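Local coordinates for protein ferulic acid esterase, AmCE1/Fae1A (Anaeromyces mucronatus, PDB 5CXX) that probably hydrolyses feruloyl esters, releasing ferulic acid, as an esterase of the alpha/beta-hydrolase fold, at residues Lys41-Leu46 / Ser67-Met72; Val21-Ala26 / Thr78-Thr83; Glu204-Ile209 / Asn239-Ile244. All coordinates share one frame; numbering follows the deposited sequence.

Contact 1. Residues Lys41-Leu46 / Ser67-Met72; sequences KMNVIL and SYEDSM
Asn43 reaches from strand 38-45 to the turn in loop 67-72, where its ND2 meets the backbone O of Glu69 and the carboxylate of Asp70. The strand belongs to the central mixed sheet of this alpha/beta-hydrolase fold and runs between strands 26-33 and 95-99. The loop follows strand 58-62 and leads toward helix 77-87. A type I beta turn from Tyr68 to Ser71 shapes it, with Glu69 and Asp70 at the two corners.

The amide nitrogen is gripped twice. Asn43 ND2 donates to Asp70 OD1 at 2.8 Å, and the bond is almost straight at 175°. The acceptor lies in the amide plane. The amide and carboxylate are nearly coplanar, although the two side chains cross at about a right angle. The second bond, from Asn43 ND2 to Glu69 O, is 2.9 Å long but weak, because it bends to 133°. One side chain of the strand thus reaches both corners of the turn, firmly at Asp70 and weakly at Glu69.

Glu69 fills the rest of the contact with its carbon chain. Its CB packs 4.2 Å from CA of Met42, and its CG lies 3.8 Å from ND2 of Asn43. A bend at chi2 (-78°) sets Glu69 CD beside CB of Lys41, 3.9 Å away. The charged ends of this last pair do not meet: Lys41 NZ stays 6.5 Å from Glu69 OE2. The carboxylate turns instead to Lys28 on strand 26-33. Lys28 NZ forms salt bridges with both Glu69 OE2 and Asp70 OD2, so it bridges the two acids.

Met42 points the other way and packs on helix 125-140. The turn is also braced from within. Ser71 OG accepts a hydrogen bond from the backbone N of Tyr68, at 3.0 Å.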
loop_
_atom_site.group_PDB
_atom_site.type_symbol
_atom_site.label_atom_id
_atom_site.label_comp_id
_atom_site.label_asym_id
_atom_site.label_seq_id
_atom_site.Cartn_x
_atom_site.Cartn_y
_atom_site.Cartn_z
ATOM N N LYS A 41 3.466 10.801 -12.941
ATOM C CA LYS A 41 4.649 9.931 -12.836
ATOM C C LYS A 41 4.398 8.787 -11.874
ATOM O O LYS A 41 3.641 8.935 -10.905
ATOM C CB LYS A 41 5.849 10.720 -12.329
ATOM C CG LYS A 41 6.344 11.812 -13.446
ATOM C CD LYS A 41 7.599 12.568 -13.041
ATOM C CE LYS A 41 8.201 13.344 -14.223
ATOM N NZ LYS A 41 7.134 13.839 -15.112
ATOM N N MET A 42 5.046 7.650 -12.157
ATOM C CA MET A 42 5.065 6.532 -11.189
ATOM C C MET A 42 6.426 5.839 -11.359
ATOM O O MET A 42 7.013 5.887 -12.445
ATOM C CB MET A 42 3.932 5.480 -11.411
ATOM C CG MET A 42 3.937 4.904 -12.839
ATOM S SD MET A 42 2.395 3.931 -12.911
ATOM C CE MET A 42 2.410 3.414 -14.660
ATOM N N ASN A 43 6.917 5.174 -10.295
ATOM C CA ASN A 43 8.064 4.289 -10.479
ATOM C C ASN A 43 7.589 2.890 -10.743
ATOM O O ASN A 43 6.703 2.357 -10.050
ATOM C CB ASN A 43 8.943 4.279 -9.250
ATOM C CG ASN A 43 9.715 5.581 -9.115
ATOM O OD1 ASN A 43 10.462 5.956 -10.019
ATOM N ND2 ASN A 43 9.511 6.298 -8.007
ATOM N N VAL A 44 8.217 2.282 -11.734
ATOM C CA VAL A 44 8.046 0.859 -11.974
ATOM C C VAL A 44 9.361 0.149 -11.651
ATOM O O VAL A 44 10.407 0.486 -12.210
ATOM C CB VAL A 44 7.612 0.589 -13.427
ATOM C CG1 VAL A 44 7.501 -0.934 -13.699
ATOM C CG2 VAL A 44 6.247 1.253 -13.676
ATOM N N ILE A 45 9.264 -0.867 -10.803
ATOM C CA ILE A 45 10.436 -1.636 -10.360
ATOM C C ILE A 45 10.252 -3.077 -10.859
ATOM O O ILE A 45 9.468 -3.851 -10.278
ATOM C CB ILE A 45 10.549 -1.554 -8.845
ATOM C CG1 ILE A 45 10.677 -0.088 -8.363
ATOM C CG2 ILE A 45 11.732 -2.463 -8.366
ATOM C CD1 ILE A 45 10.158 0.054 -6.861
ATOM N N LEU A 46 10.919 -3.399 -11.957
ATOM C CA LEU A 46 10.855 -4.761 -12.506
ATOM C C LEU A 46 11.748 -5.693 -11.717
ATOM O O LEU A 46 12.769 -5.272 -11.218
ATOM C CB LEU A 46 11.269 -4.738 -13.973
ATOM C CG LEU A 46 10.337 -3.868 -14.837
ATOM C CD1 LEU A 46 10.888 -3.742 -16.274
ATOM C CD2 LEU A 46 8.814 -4.316 -14.825
ATOM N N SER A 67 3.724 13.387 0.356
ATOM C CA SER A 67 4.837 12.628 -0.283
ATOM C C SER A 67 4.570 12.473 -1.766
ATOM O O SER A 67 3.569 13.038 -2.262
ATOM C CB SER A 67 4.993 11.255 0.394
ATOM O OG SER A 67 5.448 11.560 1.711
ATOM N N TYR A 68 5.435 11.704 -2.456
ATOM C CA TYR A 68 5.279 11.536 -3.915
ATOM C C TYR A 68 5.922 10.213 -4.312
ATOM O O TYR A 68 6.303 9.456 -3.436
ATOM C CB TYR A 68 5.883 12.740 -4.689
ATOM C CG TYR A 68 7.387 12.904 -4.513
ATOM C CD1 TYR A 68 7.907 13.348 -3.297
ATOM C CD2 TYR A 68 8.282 12.580 -5.573
ATOM C CE1 TYR A 68 9.294 13.461 -3.118
ATOM C CE2 TYR A 68 9.677 12.709 -5.410
ATOM C CZ TYR A 68 10.160 13.152 -4.182
ATOM O OH TYR A 68 11.521 13.292 -3.952
ATOM N N GLU A 69 6.037 9.982 -5.604
ATOM C CA GLU A 69 6.311 8.608 -6.067
ATOM C C GLU A 69 7.696 8.108 -5.669
ATOM O O GLU A 69 7.896 6.898 -5.618
ATOM C CB GLU A 69 6.085 8.500 -7.585
ATOM C CG GLU A 69 7.158 9.230 -8.468
ATOM C CD GLU A 69 6.956 10.764 -8.540
ATOM O OE1 GLU A 69 5.914 11.309 -8.071
ATOM O OE2 GLU A 69 7.872 11.430 -9.106
ATOM N N ASP A 70 8.651 9.000 -5.319
ATOM C CA ASP A 70 9.944 8.488 -4.866
ATOM C C ASP A 70 10.027 8.238 -3.363
ATOM O O ASP A 70 11.063 7.738 -2.863
ATOM C CB ASP A 70 11.108 9.447 -5.268
ATOM C CG ASP A 70 11.270 9.585 -6.739
ATOM O OD1 ASP A 70 10.794 8.752 -7.520
ATOM O OD2 ASP A 70 11.981 10.558 -7.164
ATOM N N SER A 71 8.978 8.643 -2.610
ATOM C CA SER A 71 9.127 8.681 -1.183
ATOM C C SER A 71 9.332 7.295 -0.547
ATOM O O SER A 71 10.106 7.196 0.410
ATOM C CB SER A 71 7.857 9.347 -0.564
ATOM O OG SER A 71 7.823 10.693 -1.031
ATOM N N MET A 72 8.730 6.250 -1.115
ATOM C CA MET A 72 8.940 4.930 -0.496
ATOM C C MET A 72 10.317 4.341 -0.851
ATOM O O MET A 72 10.658 3.283 -0.337
ATOM C CB MET A 72 7.789 3.969 -0.890
ATOM C CG MET A 72 6.403 4.472 -0.369
ATOM S SD MET A 72 6.342 5.052 1.334
ATOM C CE MET A 72 6.594 3.552 2.208
#

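Contact 2. Residues Val21-Ala26 / Thr78-Thr83; sequences VEYPTA and TLAIPT
This is a van der Waals contact between the N-terminal loop 21-26 and helix 77-87 of the alpha/beta-hydrolase fold. The loop leads into edge strand 26-33 and passes along one side of the helix, where Leu79 and Thr83, one turn apart, face it. The helix is kinked at Pro82, just before Thr83.

Thr83 is shared by several residues of the loop. Its OG1 is anti to the carbonyl carbon (chi1 -71°) and comes 3.4 Å from CD of Pro24. Its methyl meets Tyr23 and Val21. Thr83 CG2 lies 3.5 Å from CE1 of Tyr23, oblique to the ring, and 3.7 Å from CG1 of Val21. The Val21 and Thr83 side chains slide past each other in opposite directions.

Tyr23 meets the helix with its CD1 and CE1 atoms. CD1 of Tyr23 meets the backbone O of Leu79 at 3.6 Å, and this oxygen sits at the ring edge, near its plane. CE1 of Tyr23 also lies 3.7 Å from CA of Ala80. The hydroxyl reaches beyond the contact and is hydrogen-bonded to Asn84 OD1 and to the backbone N of Gln18. It thus ties the ring both to the helix and to the chain before the loop.

Further along, Ile45 of strand 38-45 packs against both Pro24 and Leu79. Between these two, CD2 of Leu79 comes 3.9 Å from the backbone O of Pro24.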
loop_
_atom_site.group_PDB
_atom_site.type_symbol
_atom_site.label_atom_id
_atom_site.label_comp_id
_atom_site.label_asym_id
_atom_site.label_seq_id
_atom_site.Cartn_x
_atom_site.Cartn_y
_atom_site.Cartn_z
ATOM N N VAL A 21 24.316 -9.551 -3.426
ATOM C CA VAL A 21 22.958 -9.850 -3.891
ATOM C C VAL A 21 22.536 -8.745 -4.849
ATOM O O VAL A 21 22.738 -7.557 -4.526
ATOM C CB VAL A 21 21.956 -9.933 -2.698
ATOM C CG1 VAL A 21 20.511 -10.141 -3.193
ATOM C CG2 VAL A 21 22.406 -11.014 -1.732
ATOM N N GLU A 22 21.975 -9.097 -6.007
ATOM C CA GLU A 22 21.415 -8.078 -6.923
ATOM C C GLU A 22 20.047 -7.613 -6.495
ATOM O O GLU A 22 19.188 -8.449 -6.150
ATOM C CB GLU A 22 21.307 -8.634 -8.347
ATOM C CG GLU A 22 22.623 -8.943 -8.950
ATOM C CD GLU A 22 22.532 -9.041 -10.458
ATOM O OE1 GLU A 22 21.636 -9.759 -10.961
ATOM O OE2 GLU A 22 23.357 -8.383 -11.133
ATOM N N TYR A 23 19.829 -6.305 -6.549
ATOM C CA TYR A 23 18.504 -5.735 -6.257
ATOM C C TYR A 23 17.909 -5.077 -7.486
ATOM O O TYR A 23 18.634 -4.607 -8.359
ATOM C CB TYR A 23 18.593 -4.714 -5.066
ATOM C CG TYR A 23 18.920 -5.498 -3.818
ATOM C CD1 TYR A 23 17.888 -6.072 -3.029
ATOM C CD2 TYR A 23 20.248 -5.719 -3.458
ATOM C CE1 TYR A 23 18.192 -6.889 -1.894
ATOM C CE2 TYR A 23 20.578 -6.523 -2.360
ATOM C CZ TYR A 23 19.557 -7.099 -1.578
ATOM O OH TYR A 23 19.945 -7.892 -0.517
ATOM N N PRO A 24 16.567 -4.990 -7.545
ATOM C CA PRO A 24 15.953 -4.316 -8.685
ATOM C C PRO A 24 16.128 -2.823 -8.568
ATOM O O PRO A 24 16.495 -2.319 -7.502
ATOM C CB PRO A 24 14.474 -4.617 -8.573
ATOM C CG PRO A 24 14.288 -5.028 -7.162
ATOM C CD PRO A 24 15.580 -5.555 -6.609
ATOM N N THR A 25 15.935 -2.156 -9.686
ATOM C CA THR A 25 16.023 -0.695 -9.698
ATOM C C THR A 25 14.714 -0.094 -10.172
ATOM O O THR A 25 13.932 -0.702 -10.908
ATOM C CB THR A 25 17.149 -0.205 -10.618
ATOM O OG1 THR A 25 16.846 -0.615 -11.947
ATOM C CG2 THR A 25 18.465 -0.824 -10.239
ATOM N N ALA A 26 14.440 1.117 -9.698
ATOM C CA ALA A 26 13.245 1.822 -10.116
ATOM C C ALA A 26 13.499 2.608 -11.397
ATOM O O ALA A 26 14.585 3.182 -11.608
ATOM C CB ALA A 26 12.818 2.859 -9.016
ATOM N N THR A 78 12.047 -1.016 0.863
ATOM C CA THR A 78 11.099 -1.300 -0.219
ATOM C C THR A 78 11.737 -2.202 -1.259
ATOM O O THR A 78 11.124 -3.183 -1.742
ATOM C CB THR A 78 10.630 0.034 -0.855
ATOM O OG1 THR A 78 9.950 0.779 0.178
ATOM C CG2 THR A 78 9.669 -0.152 -2.067
ATOM N N LEU A 79 12.945 -1.824 -1.679
ATOM C CA LEU A 79 13.674 -2.650 -2.660
ATOM C C LEU A 79 14.283 -3.895 -2.045
ATOM O O LEU A 79 14.458 -4.892 -2.762
ATOM C CB LEU A 79 14.821 -1.832 -3.308
ATOM C CG LEU A 79 14.376 -0.633 -4.130
ATOM C CD1 LEU A 79 15.627 0.186 -4.565
ATOM C CD2 LEU A 79 13.539 -1.081 -5.354
ATOM N N ALA A 80 14.661 -3.865 -0.770
ATOM C CA ALA A 80 15.425 -5.021 -0.240
ATOM C C ALA A 80 14.530 -6.169 0.205
ATOM O O ALA A 80 14.893 -7.333 0.022
ATOM C CB ALA A 80 16.316 -4.598 0.936
ATOM N N ILE A 81 13.398 -5.859 0.817
ATOM C CA ILE A 81 12.593 -6.921 1.437
ATOM C C ILE A 81 12.097 -8.001 0.458
ATOM O O ILE A 81 12.279 -9.210 0.739
ATOM C CB ILE A 81 11.392 -6.278 2.208
ATOM C CG1 ILE A 81 11.904 -5.759 3.575
ATOM C CG2 ILE A 81 10.231 -7.308 2.398
ATOM C CD1 ILE A 81 10.840 -4.896 4.355
ATOM N N PRO A 82 11.524 -7.604 -0.701
ATOM C CA PRO A 82 11.011 -8.714 -1.551
ATOM C C PRO A 82 12.135 -9.569 -2.120
ATOM O O PRO A 82 11.973 -10.801 -2.181
ATOM C CB PRO A 82 10.245 -7.990 -2.677
ATOM C CG PRO A 82 9.859 -6.630 -2.045
ATOM C CD PRO A 82 11.069 -6.256 -1.159
ATOM N N THR A 83 13.278 -8.974 -2.473
ATOM C CA THR A 83 14.437 -9.771 -2.941
ATOM C C THR A 83 15.005 -10.664 -1.853
ATOM O O THR A 83 15.309 -11.826 -2.068
ATOM C CB THR A 83 15.525 -8.805 -3.497
ATOM O OG1 THR A 83 15.020 -8.291 -4.720
ATOM C CG2 THR A 83 16.875 -9.540 -3.744
#

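Contact 3. Residues Glu204-Ile209 / Asn239-Ile244; sequences EFRAEI and NNQEHI
The guanidinium of Arg206 has CB of Asn239 over one face, with NH2 3.5 Å from that carbon. Gln241 NE2 approaches the same group obliquely. The guanidinium is turned 33° from the Asn239 amide and 61° from the Gln241 amide, and Arg206 crosses both side chains at about a right angle.

The Asn239 amide holds Phe205 O in its plane. ND2 of Asn239 donates to this oxygen at 2.9 Å, coming from above the carbonyl plane. Phe205 is the centre of an inverse gamma turn. Across from it, Asn239 and Asn240 end helix 228-238 in a Schellman motif. Asn239 ND2 also bonds to Glu202 O.

Gln241 bends at chi2 (-64°), which brings its CD to 3.5 Å from CB of Arg206. Its OE1 accepts from Ala207 N at 3.0 Å and from Gln210 NE2. Its NE2 donates to Asn239 O, also at 3.0 Å, and to a water 2.9 Å away. That water accepts from Arg206 NH1 as well, and donates to Ala207 O. Arg206 NE donates to the backbone O of Asp203.

Two side-chain amides thus satisfy backbone groups of a loop without regular structure. Both residues are buried, and each amide nitrogen has two acceptors. Such bonding would fix how the Asn239 and Gln241 amides are flipped and hold loop 204-209 against the helix end.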
loop_
_atom_site.group_PDB
_atom_site.type_symbol
_atom_site.label_atom_id
_atom_site.label_comp_id
_atom_site.label_asym_id
_atom_site.label_seq_id
_atom_site.Cartn_x
_atom_site.Cartn_y
_atom_site.Cartn_z
ATOM N N GLU A 204 -20.280 -0.262 6.790
ATOM C CA GLU A 204 -19.958 -0.422 5.368
ATOM C C GLU A 204 -18.516 -0.830 5.141
ATOM O O GLU A 204 -18.138 -1.099 3.981
ATOM C CB GLU A 204 -20.230 0.872 4.609
ATOM C CG GLU A 204 -21.733 1.084 4.430
ATOM C CD GLU A 204 -22.124 2.558 4.161
ATOM O OE1 GLU A 204 -21.232 3.433 3.997
ATOM O OE2 GLU A 204 -23.336 2.796 4.153
ATOM N N PHE A 205 -17.703 -0.877 6.208
ATOM C CA PHE A 205 -16.251 -1.161 6.030
ATOM C C PHE A 205 -16.107 -2.692 6.003
ATOM O O PHE A 205 -15.812 -3.341 7.027
ATOM C CB PHE A 205 -15.464 -0.514 7.158
ATOM C CG PHE A 205 -13.965 -0.524 6.967
ATOM C CD1 PHE A 205 -13.375 -0.933 5.782
ATOM C CD2 PHE A 205 -13.182 -0.061 8.003
ATOM C CE1 PHE A 205 -11.958 -0.876 5.664
ATOM C CE2 PHE A 205 -11.777 0.007 7.891
ATOM C CZ PHE A 205 -11.180 -0.438 6.706
ATOM N N ARG A 206 -16.402 -3.274 4.846
ATOM C CA ARG A 206 -16.470 -4.733 4.655
ATOM C C ARG A 206 -16.449 -4.994 3.133
ATOM O O ARG A 206 -16.619 -4.062 2.321
ATOM C CB ARG A 206 -17.728 -5.331 5.315
ATOM C CG ARG A 206 -19.024 -4.778 4.714
ATOM C CD ARG A 206 -20.255 -5.506 5.209
ATOM N NE ARG A 206 -20.439 -5.416 6.635
ATOM C CZ ARG A 206 -20.419 -6.482 7.454
ATOM N NH1 ARG A 206 -20.132 -7.699 6.970
ATOM N NH2 ARG A 206 -20.647 -6.324 8.743
ATOM N N ALA A 207 -16.265 -6.239 2.748
ATOM C CA ALA A 207 -16.206 -6.618 1.335
ATOM C C ALA A 207 -17.104 -7.788 1.140
ATOM O O ALA A 207 -17.193 -8.635 2.029
ATOM C CB ALA A 207 -14.812 -7.006 0.996
ATOM N N GLU A 208 -17.725 -7.879 -0.021
ATOM C CA GLU A 208 -18.467 -9.079 -0.305
ATOM C C GLU A 208 -17.452 -10.204 -0.522
ATOM O O GLU A 208 -17.433 -11.090 0.354
ATOM C CB GLU A 208 -19.400 -8.873 -1.486
ATOM C CG GLU A 208 -20.584 -9.761 -1.421
ATOM C CD GLU A 208 -21.633 -9.360 -2.411
ATOM O OE1 GLU A 208 -21.612 -8.196 -2.885
ATOM O OE2 GLU A 208 -22.474 -10.173 -2.762
ATOM N N ILE A 209 -16.606 -10.176 -1.585
ATOM C CA ILE A 209 -15.507 -11.179 -1.733
ATOM C C ILE A 209 -14.334 -10.789 -0.843
ATOM O O ILE A 209 -13.851 -9.649 -0.927
ATOM C CB ILE A 209 -15.057 -11.429 -3.231
ATOM C CG1 ILE A 209 -13.899 -12.474 -3.288
ATOM C CG2 ILE A 209 -14.685 -10.145 -3.968
ATOM C CD1 ILE A 209 -13.698 -13.064 -4.796
ATOM N N ASN A 239 -17.022 -6.526 12.082
ATOM C CA ASN A 239 -17.693 -6.808 10.823
ATOM C C ASN A 239 -17.355 -8.154 10.272
ATOM O O ASN A 239 -17.710 -8.442 9.155
ATOM C CB ASN A 239 -17.351 -5.745 9.799
ATOM C CG ASN A 239 -17.988 -4.404 10.110
ATOM O OD1 ASN A 239 -18.847 -4.270 10.985
ATOM N ND2 ASN A 239 -17.571 -3.388 9.358
ATOM N N ASN A 240 -16.673 -8.988 11.067
ATOM C CA ASN A 240 -16.322 -10.339 10.640
ATOM C C ASN A 240 -15.455 -10.399 9.402
ATOM O O ASN A 240 -15.631 -11.302 8.548
ATOM C CB ASN A 240 -17.600 -11.174 10.420
ATOM C CG ASN A 240 -18.404 -11.316 11.652
ATOM O OD1 ASN A 240 -19.435 -10.626 11.847
ATOM N ND2 ASN A 240 -17.946 -12.185 12.520
ATOM N N GLN A 241 -14.540 -9.440 9.274
ATOM C CA GLN A 241 -13.641 -9.367 8.113
ATOM C C GLN A 241 -12.307 -9.936 8.577
ATOM O O GLN A 241 -11.668 -9.315 9.442
ATOM C CB GLN A 241 -13.457 -7.890 7.628
ATOM C CG GLN A 241 -14.829 -7.227 7.309
ATOM C CD GLN A 241 -15.520 -7.908 6.148
ATOM O OE1 GLN A 241 -15.059 -7.772 4.985
ATOM N NE2 GLN A 241 -16.570 -8.685 6.431
ATOM N N GLU A 242 -11.893 -11.078 8.045
ATOM C CA GLU A 242 -10.636 -11.718 8.477
ATOM C C GLU A 242 -9.451 -10.845 8.077
ATOM O O GLU A 242 -9.402 -10.326 6.948
ATOM C CB GLU A 242 -10.454 -13.086 7.835
ATOM C CG GLU A 242 -10.910 -13.118 6.379
ATOM C CD GLU A 242 -11.265 -14.534 5.866
ATOM O OE1 GLU A 242 -11.519 -15.431 6.709
ATOM O OE2 GLU A 242 -11.323 -14.733 4.621
ATOM N N HIS A 243 -8.517 -10.664 9.016
ATOM C CA HIS A 243 -7.352 -9.826 8.770
ATOM C C HIS A 243 -6.330 -10.052 9.851
ATOM O O HIS A 243 -6.580 -10.739 10.892
ATOM C CB HIS A 243 -7.740 -8.329 8.724
ATOM C CG HIS A 243 -8.173 -7.815 10.071
ATOM N ND1 HIS A 243 -9.373 -8.201 10.647
ATOM C CD2 HIS A 243 -7.508 -7.091 10.999
ATOM C CE1 HIS A 243 -9.451 -7.666 11.861
ATOM N NE2 HIS A 243 -8.323 -7.026 12.112
ATOM N N ILE A 244 -5.139 -9.552 9.598
ATOM C CA ILE A 244 -4.055 -9.620 10.532
ATOM C C ILE A 244 -3.818 -8.242 11.111
ATOM O O ILE A 244 -3.777 -7.267 10.328
ATOM C CB ILE A 244 -2.769 -10.021 9.771
ATOM C CG1 ILE A 244 -2.932 -11.460 9.226
ATOM C CG2 ILE A 244 -1.494 -9.847 10.630
ATOM C CD1 ILE A 244 -1.892 -11.766 8.050
HETATM O O HOH W 1 -18.778 -8.839 4.545
#

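Contacts 1 and 2 are neighbours: they hold successive parts of the 67-83 region, one against strand 38-45, the other against the loop leading into adjoining strand 26-33. Contact 3 lies on the opposite side of the chain's centre. Contact 1 is nested within the chain loop that contact 2 closes. They touch where Ile45 and Leu46 pack on Pro24, and where Met72 O lies 2.7 Å from Thr78 OG1, a probable hydrogen bond. Contact 1 is mostly buried, on a strand of the sheet, and uses amide and acid groups. Contact 2 is only partly buried and relies on van der Waals packing, without hydrogen bonds between its two segments. Contact 3, largely buried too, joins two irregular segments through amide-to-backbone bonds and a water.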